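Local coordinates for protein transcriptional regulator (Enterococcus faecalis, PDB 3QFI) that probably acts as a transcriptional regulator and belongs to the LytR-CpsA-Psr family of proteins, at residues A[68-73]-A[90-94]. Numbering follows the deposited sequence.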
loop_
_atom_site.group_PDB
_atom_site.type_symbol
_atom_site.label_atom_id
_atom_site.label_comp_id
_atom_site.label_asym_id
_atom_site.label_seq_id
_atom_site.Cartn_x
_atom_site.Cartn_y
_atom_site.Cartn_z
ATOM N N THR A 68 -8.439 9.720 -10.335
ATOM C CA THR A 68 -9.274 8.578 -10.702
ATOM C C THR A 68 -10.746 8.817 -10.364
ATOM O O THR A 68 -11.129 9.885 -9.885
ATOM C CB THR A 68 -8.836 7.291 -9.968
ATOM O OG1 THR A 68 -8.642 7.556 -8.568
ATOM C CG2 THR A 68 -7.552 6.760 -10.562
ATOM N N ASP A 69 -11.579 7.827 -10.630
ATOM C CA ASP A 69 -12.970 7.980 -10.301
ATOM C C ASP A 69 -13.093 7.654 -8.821
ATOM O O ASP A 69 -12.493 6.686 -8.334
ATOM C CB ASP A 69 -13.824 7.040 -11.154
ATOM C CG ASP A 69 -13.920 7.503 -12.593
ATOM O OD1 ASP A 69 -14.326 8.667 -12.803
ATOM O OD2 ASP A 69 -13.586 6.721 -13.517
ATOM N N ILE A 70 -13.821 8.495 -8.094
ATOM C CA ILE A 70 -14.026 8.267 -6.674
ATOM C C ILE A 70 -15.320 7.487 -6.601
ATOM O O ILE A 70 -16.385 8.077 -6.489
ATOM C CB ILE A 70 -14.211 9.583 -5.896
ATOM C CG1 ILE A 70 -13.070 10.553 -6.202
ATOM C CG2 ILE A 70 -14.278 9.283 -4.399
ATOM C CD1 ILE A 70 -11.711 10.103 -5.719
ATOM N N VAL A 71 -15.228 6.165 -6.662
ATOM C CA VAL A 71 -16.414 5.314 -6.650
ATOM C C VAL A 71 -17.348 5.618 -5.483
ATOM O O VAL A 71 -16.969 5.554 -4.314
ATOM C CB VAL A 71 -16.012 3.806 -6.674
ATOM C CG1 VAL A 71 -17.247 2.918 -6.748
ATOM C CG2 VAL A 71 -15.118 3.540 -7.874
ATOM N N GLY A 72 -18.583 5.963 -5.810
ATOM C CA GLY A 72 -19.523 6.297 -4.767
ATOM C C GLY A 72 -19.715 7.798 -4.621
ATOM O O GLY A 72 -20.757 8.227 -4.130
ATOM N N ASN A 73 -18.737 8.606 -5.030
ATOM C CA ASN A 73 -18.882 10.064 -4.917
ATOM C C ASN A 73 -19.344 10.698 -6.248
ATOM O O ASN A 73 -19.684 11.889 -6.305
ATOM C CB ASN A 73 -17.561 10.698 -4.459
ATOM C CG ASN A 73 -17.751 12.081 -3.844
ATOM O OD1 ASN A 73 -18.420 12.232 -2.816
ATOM N ND2 ASN A 73 -17.154 13.098 -4.465
ATOM N N MET A 90 -15.350 3.644 0.679
ATOM C CA MET A 90 -15.090 4.390 -0.540
ATOM C C MET A 90 -13.662 4.190 -1.027
ATOM O O MET A 90 -13.431 4.149 -2.236
ATOM C CB MET A 90 -15.391 5.881 -0.332
ATOM C CG MET A 90 -15.361 6.736 -1.593
ATOM S SD MET A 90 -16.383 8.218 -1.368
ATOM C CE MET A 90 -18.003 7.410 -1.443
ATOM N N ALA A 91 -12.705 4.047 -0.110
ATOM C CA ALA A 91 -11.304 3.841 -0.510
ATOM C C ALA A 91 -11.122 2.471 -1.154
ATOM O O ALA A 91 -10.531 2.354 -2.229
ATOM C CB ALA A 91 -10.381 3.967 0.686
ATOM N N ILE A 92 -11.634 1.436 -0.493
ATOM C CA ILE A 92 -11.532 0.092 -1.030
ATOM C C ILE A 92 -12.142 0.035 -2.431
ATOM O O ILE A 92 -11.526 -0.481 -3.354
ATOM C CB ILE A 92 -12.261 -0.925 -0.145
ATOM C CG1 ILE A 92 -11.573 -1.040 1.214
ATOM C CG2 ILE A 92 -12.292 -2.263 -0.835
ATOM C CD1 ILE A 92 -12.352 -1.877 2.225
ATOM N N ASN A 93 -13.350 0.559 -2.597
ATOM C CA ASN A 93 -13.984 0.524 -3.909
ATOM C C ASN A 93 -13.188 1.273 -4.980
ATOM O O ASN A 93 -12.949 0.729 -6.051
ATOM C CB ASN A 93 -15.416 1.073 -3.825
ATOM C CG ASN A 93 -16.378 0.091 -3.164
ATOM O OD1 ASN A 93 -17.590 0.288 -3.177
ATOM N ND2 ASN A 93 -15.837 -0.968 -2.587
ATOM N N THR A 94 -12.777 2.503 -4.673
ATOM C CA THR A 94 -12.002 3.355 -5.574
ATOM C C THR A 94 -10.726 2.658 -6.032
ATOM O O THR A 94 -10.387 2.674 -7.217
ATOM C CB THR A 94 -11.665 4.709 -4.875
ATOM O OG1 THR A 94 -12.821 5.552 -4.914
ATOM C CG2 THR A 94 -10.494 5.421 -5.542
HETATM O O HOH W 1 -10.889 4.328 -9.228
#
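The strand segment 68-70 runs roughly antiparallel to the helical turn 90-94, at 143° and an axis separation of 8.7 Å, and the backbones come nearest just past the strand, with Val-71 CA 4.9 Å from Thr-94 CA. There the chain reverses in a type II β-turn: Asn-73 N donates to Ile-70 O (2.8 Å), with Val-71 and Gly-72 at the corners. The turn links strands 67-70 and 75-78 into a β-hairpin, packed against the side of helix 80-98 within the LytR-CpsA-Psr family region. Thr-94 is the polar link between hairpin and helix. Its OG1 donates to Met-90 O one helical turn back (3.1 Å) and accepts a weak hydrogen bond from Val-71 N (3.0 Å), while a water donates to both Asp-69 O (3.0 Å) and Thr-94 O (2.7 Å). Van der Waals contacts flank this link: Val-71 CG1 packs on Asn-93 CB (3.9 Å), and Met-90 reaches across the turn, its SD in apolar contact with Ile-70 CG2 (3.8 Å) and its CE 3.6 Å from Gly-72 C. A β-carbon at Gly-72 would clash with that methyl and, at its positive phi, with the preceding carbonyl oxygen. Asn-73, hydrogen-bonded through ND2 to Thr-75 OG1, and Met-90 both touch Phe-85.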